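2-hydroxyisobutyryl-CoA mutase large subunit (Aquincola tertiaricarbonis, PDB 4R3U) catalyses, together with a small cobalamin-binding subunit, the interconversion of 2-hydroxyisobutyryl-CoA and (S)-3-hydroxybutyryl-CoA. Local coordinates at residues G78-T83 / C319-M324; K312-R317 / A424-Y429; Q527-A532 / V557-G562. One frame throughout, in Å; residues are numbered along the deposited sequence.

Contact 1 of 3, residues G78-T83 / C319-M324; sequences GRYPFT and CYAKIM
Pro81 and Ala321 bring the loop 78-83 and the helix 319-324 closest together, their CA atoms 5.1 Å apart. The loop folds into a tight turn: the peptide bond before Pro81 is cis, and Phe82 N is bonded to Arg79 O at 2.9 Å. Ala321 CB is the atom that meets this turn. It lies against the backbone at Pro81 O, has Pro81 CB beside it at 3.8 Å and touches the edge of the Phe82 ring at CD2.

Tyr80 reaches further along the helix. With CG anti to the backbone N (chi1 -179°), its ring extends past Ala321, setting CE1 3.6 Å from Ala321 CB and presenting its edge to Ala321 O. Pro81 CB covers the centre of one face of this ring, 4.0 Å above its plane, which illustrates how a cis proline can fold back on the aromatic residue before it. The Tyr80 OH ends over the next helical residue, 3.5 Å from Lys322 CA, and the Lys322 chain crosses the tyrosine at about a right angle. Beyond that crossing, Lys322 NZ forms salt bridges with Glu430 and Asp73.

The cis proline and the bond across it define a type VI beta turn, here seated on helix 306-327, one of the outer helices of the TIM barrel, in the loop that leads to the substrate-binding residues around Pro88.

Contact 2 of 3, residues K312-R317 / A424-Y429; sequences KFRALR and ALTTEY
Lys312 meets Tyr429 through its aliphatic chain: its CB lies over one face of the phenol ring, and CG comes within 4.3 Å of Tyr429 CE1. The charged end turns elsewhere, NZ pairing with Glu309 and Glu267 and bonding to Val301 O, while the Tyr429 hydroxyl is hydrogen-bonded to Glu308. A lysine can thus lend its methylene groups to a buried interface when its ammonium is satisfied behind it.

Two residues on, Arg314 crosses Thr426 at about a right angle and touches it twice. Near the backbone, Arg314 CB packs 3.9 Å from Thr426 CG2. The chain then bends about CG-CD (chi3 89°), and the guanidinium presents its edge to the hydroxyl, NH1 reaching OG1 at 3.0 Å in a weak bond whose angle at the hydrogen is only 130°. Thr426 OG1 is also bonded to Val422 O one turn back in its own helix, and Arg314 NH2 forms stronger links, salt bridges to Glu423 and Asp414. An alanine in place of Thr426 would probably leave Arg314 NH1 without its hydroxyl partner and open a gap beside Arg314 CB.

Helix 306-327 follows strand 298-302 of the parallel barrel sheet, and helix 420-442 packs across its outer side; the two segments cross at -51° with axes 8.1 Å apart. Ala315 stands at this close approach. Its CB fits between Thr426 O, at 3.4 Å, and Tyr429 CB, at 3.5 Å, while Thr426 CG2 in turn lies 3.7 Å from Ala315 N.

Contact 3 of 3, residues Q527-A532 / V557-G562; sequences QLVAVA and VEKLKG
Leu560 is the side chain about which this contact is tightly packed. It leaves its helix with CG beside the backbone N and anti to the carbonyl carbon (chi1 -59°); both its methyl groups meet Leu528 CD2, and one goes on to Ala532. CD1 lies 3.9 Å from Leu528 CD2. The other branch, CD2, enters between Leu528 and Ala532, 4.0 Å from Leu528 CD2 and 3.8 Å from Ala532 CB. The two leucines cross at about a right angle, and the small alanine admits the branched tip one turn further along. Val529 adds its backbone, CA standing 4.3 Å from Leu560 CD2.

The segments cross at -51° with their axes 9.8 Å apart, a separation that leaves room for interleaved leucine side chains. They belong to helices 518-532 and 553-564, part of the helical C-terminal region applied to the outside of the barrel domain. Leu528 also packs on helix 540-549, which lies between them in sequence, and Leu560 touches Trp184 of helix 183-196. Where helix 518-532 ends, the carbonyls of Val531 and Ala532 are bonded to Arg231.

Toward solvent the packing has a different character. Here Val529 CG2 rests on the methylenes of Lys559, 3.7 Å from CG and 3.9 Å from CE, the lysine chain crossing the valine at about a right angle. Both residues are partly exposed. A bend at chi2 (73°) turns the lysine's CD, beyond which the chain runs extended to NZ, and the ammonium forms a salt bridge with Asp526.

Contacts 1 and 2 share helix 306-327, and their centres lie 12 Å apart. Arg317, on the segment 312-317, joins them: its NH2 probably hydrogen-bonds to Thr83 O at the end of the loop 78-83. In both, an alanine of the shared helix lets a neighbour come near, a turn of loop in contact 1 and a second helix in contact 2. Contact 2 is buried throughout and rich in satisfied charges; contact 1 is mainly apolar and partly exposed around Tyr80 and Lys322. Contact 3, across the chain's centre from contact 2 and about 26 Å from contact 1 between nearest atoms, is peripheral, with aliphatic packing inside and a lysine at its margin.

Contact 1 of 3, residues G78-T83 / C319-M324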
loop_
_atom_site.group_PDB
_atom_site.type_symbol
_atom_site.label_atom_id
_atom_site.label_comp_id
_atom_site.label_asym_id
_atom_site.label_seq_id
_atom_site.Cartn_x
_atom_site.Cartn_y
_atom_site.Cartn_z
ATOM N N GLY A 78 -4.195 25.907 -5.104
ATOM C CA GLY A 78 -4.764 26.737 -6.159
ATOM C C GLY A 78 -4.463 28.223 -6.029
ATOM O O GLY A 78 -5.061 29.047 -6.738
ATOM N N ARG A 79 -3.514 28.561 -5.125
ATOM C CA ARG A 79 -3.007 29.901 -4.857
ATOM C C ARG A 79 -1.504 29.821 -4.844
ATOM O O ARG A 79 -0.962 28.849 -4.342
ATOM C CB ARG A 79 -3.512 30.442 -3.521
ATOM C CG ARG A 79 -3.737 31.949 -3.519
ATOM C CD ARG A 79 -4.501 32.350 -2.278
ATOM N NE ARG A 79 -4.461 33.793 -2.015
ATOM C CZ ARG A 79 -5.531 34.575 -1.849
ATOM N NH1 ARG A 79 -6.756 34.076 -1.969
ATOM N NH2 ARG A 79 -5.382 35.867 -1.600
ATOM N N TYR A 80 -0.836 30.840 -5.411
ATOM C CA TYR A 80 0.618 30.970 -5.536
ATOM C C TYR A 80 1.339 30.827 -4.180
ATOM O O TYR A 80 0.829 31.388 -3.202
ATOM C CB TYR A 80 0.941 32.332 -6.198
ATOM C CG TYR A 80 2.419 32.600 -6.421
ATOM C CD1 TYR A 80 3.047 32.229 -7.611
ATOM C CD2 TYR A 80 3.183 33.251 -5.458
ATOM C CE1 TYR A 80 4.396 32.502 -7.829
ATOM C CE2 TYR A 80 4.540 33.497 -5.656
ATOM C CZ TYR A 80 5.139 33.129 -6.844
ATOM O OH TYR A 80 6.465 33.416 -7.040
ATOM N N PRO A 81 2.510 30.120 -4.072
ATOM C CA PRO A 81 3.257 29.395 -5.104
ATOM C C PRO A 81 2.806 27.967 -5.405
ATOM O O PRO A 81 3.585 27.199 -5.982
ATOM C CB PRO A 81 4.698 29.483 -4.602
ATOM C CG PRO A 81 4.559 29.430 -3.110
ATOM C CD PRO A 81 3.195 29.998 -2.768
ATOM N N PHE A 82 1.541 27.615 -5.055
ATOM C CA PHE A 82 0.917 26.306 -5.337
ATOM C C PHE A 82 1.587 25.078 -4.723
ATOM O O PHE A 82 1.364 23.969 -5.191
ATOM C CB PHE A 82 0.653 26.083 -6.852
ATOM C CG PHE A 82 0.041 27.250 -7.592
ATOM C CD1 PHE A 82 -1.338 27.388 -7.684
ATOM C CD2 PHE A 82 0.845 28.198 -8.213
ATOM C CE1 PHE A 82 -1.898 28.450 -8.378
ATOM C CE2 PHE A 82 0.283 29.281 -8.874
ATOM C CZ PHE A 82 -1.086 29.391 -8.972
ATOM N N THR A 83 2.349 25.251 -3.643
ATOM C CA THR A 83 2.987 24.137 -2.919
ATOM C C THR A 83 1.949 23.029 -2.582
ATOM O O THR A 83 2.217 21.836 -2.783
ATOM C CB THR A 83 3.621 24.719 -1.656
ATOM O OG1 THR A 83 4.366 25.891 -2.021
ATOM C CG2 THR A 83 4.467 23.693 -0.850
ATOM N N CYS A 319 8.978 25.806 -6.867
ATOM C CA CYS A 319 10.093 26.212 -7.731
ATOM C C CYS A 319 9.575 26.693 -9.082
ATOM O O CYS A 319 9.954 27.773 -9.546
ATOM C CB CYS A 319 11.092 25.067 -7.886
ATOM S SG CYS A 319 12.008 24.669 -6.377
ATOM N N TYR A 320 8.653 25.915 -9.668
ATOM C CA TYR A 320 8.009 26.225 -10.930
ATOM C C TYR A 320 7.262 27.549 -10.864
ATOM O O TYR A 320 7.436 28.366 -11.768
ATOM C CB TYR A 320 7.050 25.097 -11.342
ATOM C CG TYR A 320 6.271 25.411 -12.604
ATOM C CD1 TYR A 320 6.888 25.383 -13.853
ATOM C CD2 TYR A 320 4.919 25.744 -12.548
ATOM C CE1 TYR A 320 6.175 25.659 -15.021
ATOM C CE2 TYR A 320 4.197 26.021 -13.704
ATOM C CZ TYR A 320 4.832 25.980 -14.938
ATOM O OH TYR A 320 4.129 26.256 -16.078
ATOM N N ALA A 321 6.434 27.761 -9.802
ATOM C CA ALA A 321 5.690 29.013 -9.614
ATOM C C ALA A 321 6.641 30.213 -9.590
ATOM O O ALA A 321 6.430 31.174 -10.349
ATOM C CB ALA A 321 4.888 28.967 -8.337
ATOM N N LYS A 322 7.720 30.114 -8.757
ATOM C CA LYS A 322 8.720 31.161 -8.576
ATOM C C LYS A 322 9.450 31.513 -9.865
ATOM O O LYS A 322 9.648 32.692 -10.132
ATOM C CB LYS A 322 9.683 30.813 -7.428
ATOM C CG LYS A 322 9.020 30.918 -6.065
ATOM C CD LYS A 322 9.882 30.428 -4.909
ATOM C CE LYS A 322 9.224 30.805 -3.597
ATOM N NZ LYS A 322 10.106 30.552 -2.428
ATOM N N ILE A 323 9.805 30.492 -10.675
ATOM C CA ILE A 323 10.524 30.639 -11.956
ATOM C C ILE A 323 9.653 31.390 -12.959
ATOM O O ILE A 323 10.101 32.375 -13.543
ATOM C CB ILE A 323 10.992 29.254 -12.500
ATOM C CG1 ILE A 323 12.105 28.636 -11.614
ATOM C CG2 ILE A 323 11.440 29.332 -13.955
ATOM C CD1 ILE A 323 12.294 27.045 -11.850
ATOM N N MET A 324 8.409 30.923 -13.148
ATOM C CA MET A 324 7.430 31.501 -14.069
ATOM C C MET A 324 7.088 32.956 -13.736
ATOM O O MET A 324 7.133 33.811 -14.630
ATOM C CB MET A 324 6.178 30.602 -14.160
ATOM C CG MET A 324 6.475 29.193 -14.694
ATOM S SD MET A 324 7.532 29.084 -16.189
ATOM C CE MET A 324 6.390 29.464 -17.399
#

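Contact 2 of 3, residues K312-R317 / A424-Y429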
loop_
_atom_site.group_PDB
_atom_site.type_symbol
_atom_site.label_atom_id
_atom_site.label_comp_id
_atom_site.label_asym_id
_atom_site.label_seq_id
_atom_site.Cartn_x
_atom_site.Cartn_y
_atom_site.Cartn_z
ATOM N N LYS A 312 9.384 16.380 -2.807
ATOM C CA LYS A 312 9.875 16.647 -4.145
ATOM C C LYS A 312 8.770 17.247 -5.016
ATOM O O LYS A 312 9.024 18.224 -5.716
ATOM C CB LYS A 312 10.404 15.333 -4.744
ATOM C CG LYS A 312 11.096 15.447 -6.106
ATOM C CD LYS A 312 11.114 14.093 -6.828
ATOM C CE LYS A 312 9.785 13.822 -7.495
ATOM N NZ LYS A 312 9.682 12.421 -7.969
ATOM N N PHE A 313 7.542 16.674 -4.969
ATOM C CA PHE A 313 6.400 17.138 -5.770
ATOM C C PHE A 313 5.973 18.549 -5.368
ATOM O O PHE A 313 5.702 19.377 -6.244
ATOM C CB PHE A 313 5.224 16.162 -5.657
ATOM C CG PHE A 313 5.440 14.740 -6.138
ATOM C CD1 PHE A 313 6.015 14.486 -7.382
ATOM C CD2 PHE A 313 4.983 13.655 -5.387
ATOM C CE1 PHE A 313 6.166 13.172 -7.848
ATOM C CE2 PHE A 313 5.161 12.340 -5.833
ATOM C CZ PHE A 313 5.727 12.108 -7.068
ATOM N N ARG A 314 5.938 18.831 -4.047
ATOM C CA ARG A 314 5.562 20.129 -3.475
ATOM C C ARG A 314 6.637 21.153 -3.763
ATOM O O ARG A 314 6.315 22.277 -4.175
ATOM C CB ARG A 314 5.261 20.005 -1.972
ATOM C CG ARG A 314 4.083 19.071 -1.692
ATOM C CD ARG A 314 3.977 18.672 -0.236
ATOM N NE ARG A 314 3.167 19.617 0.534
ATOM C CZ ARG A 314 3.656 20.569 1.320
ATOM N NH1 ARG A 314 4.971 20.720 1.456
ATOM N NH2 ARG A 314 2.834 21.375 1.983
ATOM N N ALA A 315 7.919 20.747 -3.645
ATOM C CA ALA A 315 9.073 21.603 -3.987
ATOM C C ALA A 315 9.056 21.978 -5.467
ATOM O O ALA A 315 9.276 23.128 -5.791
ATOM C CB ALA A 315 10.378 20.902 -3.642
ATOM N N LEU A 316 8.771 21.019 -6.357
ATOM C CA LEU A 316 8.683 21.257 -7.808
ATOM C C LEU A 316 7.633 22.306 -8.126
ATOM O O LEU A 316 7.912 23.223 -8.890
ATOM C CB LEU A 316 8.347 19.946 -8.553
ATOM C CG LEU A 316 9.536 19.067 -8.888
ATOM C CD1 LEU A 316 9.107 17.636 -9.087
ATOM C CD2 LEU A 316 10.285 19.608 -10.092
ATOM N N ARG A 317 6.431 22.194 -7.518
ATOM C CA ARG A 317 5.339 23.148 -7.719
ATOM C C ARG A 317 5.724 24.541 -7.287
ATOM O O ARG A 317 5.369 25.498 -7.983
ATOM C CB ARG A 317 4.069 22.702 -6.993
ATOM C CG ARG A 317 3.160 21.823 -7.843
ATOM C CD ARG A 317 1.722 21.816 -7.351
ATOM N NE ARG A 317 1.633 21.271 -5.995
ATOM C CZ ARG A 317 1.411 19.994 -5.704
ATOM N NH1 ARG A 317 1.165 19.120 -6.671
ATOM N NH2 ARG A 317 1.399 19.588 -4.446
ATOM N N ALA A 424 10.174 20.879 5.991
ATOM C CA ALA A 424 11.624 21.077 6.020
ATOM C C ALA A 424 12.272 20.453 4.793
ATOM O O ALA A 424 13.130 21.083 4.166
ATOM C CB ALA A 424 12.207 20.471 7.288
ATOM N N LEU A 425 11.836 19.223 4.427
ATOM C CA LEU A 425 12.331 18.525 3.244
ATOM C C LEU A 425 11.905 19.229 1.949
ATOM O O LEU A 425 12.735 19.347 1.042
ATOM C CB LEU A 425 11.894 17.048 3.268
ATOM C CG LEU A 425 12.749 16.046 2.465
ATOM C CD1 LEU A 425 14.274 16.219 2.738
ATOM C CD2 LEU A 425 12.301 14.626 2.738
ATOM N N THR A 426 10.631 19.736 1.882
ATOM C CA THR A 426 10.127 20.519 0.741
ATOM C C THR A 426 11.057 21.740 0.543
ATOM O O THR A 426 11.492 22.022 -0.581
ATOM C CB THR A 426 8.670 20.979 0.989
ATOM O OG1 THR A 426 7.828 19.835 1.164
ATOM C CG2 THR A 426 8.133 21.897 -0.119
ATOM N N THR A 427 11.392 22.421 1.659
ATOM C CA THR A 427 12.267 23.600 1.635
ATOM C C THR A 427 13.726 23.284 1.230
ATOM O O THR A 427 14.350 24.086 0.525
ATOM C CB THR A 427 12.059 24.440 2.905
ATOM O OG1 THR A 427 10.677 24.851 2.961
ATOM C CG2 THR A 427 12.976 25.642 2.961
ATOM N N GLU A 428 14.244 22.126 1.682
ATOM C CA GLU A 428 15.588 21.624 1.381
ATOM C C GLU A 428 15.679 21.327 -0.114
ATOM O O GLU A 428 16.609 21.802 -0.770
ATOM C CB GLU A 428 15.932 20.386 2.230
ATOM C CG GLU A 428 16.859 20.693 3.391
ATOM C CD GLU A 428 18.259 21.142 2.986
ATOM O OE1 GLU A 428 18.527 22.366 3.043
ATOM O OE2 GLU A 428 19.082 20.276 2.601
ATOM N N TYR A 429 14.667 20.625 -0.672
ATOM C CA TYR A 429 14.589 20.355 -2.106
ATOM C C TYR A 429 14.609 21.644 -2.949
ATOM O O TYR A 429 15.423 21.740 -3.864
ATOM C CB TYR A 429 13.379 19.458 -2.455
ATOM C CG TYR A 429 13.794 18.015 -2.571
ATOM C CD1 TYR A 429 14.253 17.495 -3.786
ATOM C CD2 TYR A 429 13.879 17.204 -1.440
ATOM C CE1 TYR A 429 14.734 16.190 -3.877
ATOM C CE2 TYR A 429 14.342 15.896 -1.523
ATOM C CZ TYR A 429 14.761 15.392 -2.743
ATOM O OH TYR A 429 15.270 14.122 -2.803
#

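Contact 3 of 3, residues Q527-A532 / V557-G562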
loop_
_atom_site.group_PDB
_atom_site.type_symbol
_atom_site.label_atom_id
_atom_site.label_comp_id
_atom_site.label_asym_id
_atom_site.label_seq_id
_atom_site.Cartn_x
_atom_site.Cartn_y
_atom_site.Cartn_z
ATOM N N GLN A 527 7.768 20.797 -50.089
ATOM C CA GLN A 527 7.290 22.013 -49.439
ATOM C C GLN A 527 7.724 21.967 -47.968
ATOM O O GLN A 527 8.121 22.990 -47.422
ATOM C CB GLN A 527 5.767 22.137 -49.522
ATOM C CG GLN A 527 5.191 22.533 -50.863
ATOM C CD GLN A 527 3.724 22.178 -50.924
ATOM O OE1 GLN A 527 3.292 21.379 -51.759
ATOM N NE2 GLN A 527 2.924 22.727 -50.012
ATOM N N LEU A 528 7.666 20.789 -47.335
ATOM C CA LEU A 528 8.079 20.613 -45.938
ATOM C C LEU A 528 9.557 20.993 -45.676
ATOM O O LEU A 528 9.843 21.658 -44.678
ATOM C CB LEU A 528 7.739 19.211 -45.417
ATOM C CG LEU A 528 7.763 19.047 -43.910
ATOM C CD1 LEU A 528 6.513 19.677 -43.257
ATOM C CD2 LEU A 528 7.914 17.590 -43.554
ATOM N N VAL A 529 10.463 20.611 -46.584
ATOM C CA VAL A 529 11.885 20.960 -46.540
ATOM C C VAL A 529 12.036 22.514 -46.537
ATOM O O VAL A 529 12.828 23.054 -45.761
ATOM C CB VAL A 529 12.636 20.303 -47.737
ATOM C CG1 VAL A 529 13.976 20.991 -48.017
ATOM C CG2 VAL A 529 12.825 18.810 -47.507
ATOM N N ALA A 530 11.259 23.209 -47.389
ATOM C CA ALA A 530 11.269 24.668 -47.502
ATOM C C ALA A 530 10.780 25.349 -46.203
ATOM O O ALA A 530 11.337 26.378 -45.800
ATOM C CB ALA A 530 10.422 25.107 -48.682
ATOM N N VAL A 531 9.756 24.760 -45.555
ATOM C CA VAL A 531 9.187 25.211 -44.288
ATOM C C VAL A 531 10.222 24.946 -43.190
ATOM O O VAL A 531 10.419 25.815 -42.335
ATOM C CB VAL A 531 7.837 24.507 -43.988
ATOM C CG1 VAL A 531 7.339 24.811 -42.578
ATOM C CG2 VAL A 531 6.784 24.881 -45.024
ATOM N N ALA A 532 10.898 23.760 -43.227
ATOM C CA ALA A 532 11.929 23.382 -42.253
ATOM C C ALA A 532 13.173 24.264 -42.400
ATOM O O ALA A 532 13.804 24.586 -41.399
ATOM C CB ALA A 532 12.291 21.919 -42.400
ATOM N N VAL A 557 9.928 11.804 -41.851
ATOM C CA VAL A 557 11.191 11.679 -41.105
ATOM C C VAL A 557 12.415 11.633 -42.033
ATOM O O VAL A 557 13.375 12.389 -41.813
ATOM C CB VAL A 557 11.156 10.512 -40.076
ATOM C CG1 VAL A 557 12.558 10.048 -39.664
ATOM C CG2 VAL A 557 10.313 10.874 -38.853
ATOM N N GLU A 558 12.378 10.756 -43.068
ATOM C CA GLU A 558 13.496 10.589 -44.013
ATOM C C GLU A 558 13.787 11.814 -44.816
ATOM O O GLU A 558 14.959 12.167 -44.957
ATOM C CB GLU A 558 13.326 9.366 -44.906
ATOM C CG GLU A 558 13.461 8.056 -44.152
ATOM C CD GLU A 558 14.713 7.875 -43.312
ATOM O OE1 GLU A 558 15.830 7.909 -43.882
ATOM O OE2 GLU A 558 14.567 7.673 -42.083
ATOM N N LYS A 559 12.728 12.488 -45.323
ATOM C CA LYS A 559 12.846 13.725 -46.098
ATOM C C LYS A 559 13.628 14.798 -45.302
ATOM O O LYS A 559 14.531 15.432 -45.848
ATOM C CB LYS A 559 11.445 14.234 -46.493
ATOM C CG LYS A 559 11.459 15.354 -47.506
ATOM C CD LYS A 559 11.834 14.839 -48.880
ATOM C CE LYS A 559 11.918 15.927 -49.914
ATOM N NZ LYS A 559 12.199 15.359 -51.261
ATOM N N LEU A 560 13.297 14.958 -43.995
ATOM C CA LEU A 560 13.929 15.944 -43.114
ATOM C C LEU A 560 15.367 15.614 -42.703
ATOM O O LEU A 560 16.135 16.544 -42.431
ATOM C CB LEU A 560 13.031 16.358 -41.935
ATOM C CG LEU A 560 11.668 16.982 -42.289
ATOM C CD1 LEU A 560 10.914 17.381 -41.031
ATOM C CD2 LEU A 560 11.812 18.220 -43.198
ATOM N N LYS A 561 15.752 14.306 -42.724
ATOM C CA LYS A 561 17.123 13.851 -42.444
ATOM C C LYS A 561 18.111 14.392 -43.513
ATOM O O LYS A 561 19.262 14.678 -43.192
ATOM C CB LYS A 561 17.201 12.325 -42.412
ATOM C CG LYS A 561 16.828 11.716 -41.075
ATOM C CD LYS A 561 16.803 10.207 -41.194
ATOM C CE LYS A 561 16.536 9.532 -39.875
ATOM N NZ LYS A 561 16.271 8.081 -40.051
ATOM N N GLY A 562 17.627 14.557 -44.749
ATOM C CA GLY A 562 18.373 15.108 -45.880
ATOM C C GLY A 562 18.889 16.525 -45.682
ATOM O O GLY A 562 19.941 16.877 -46.234
#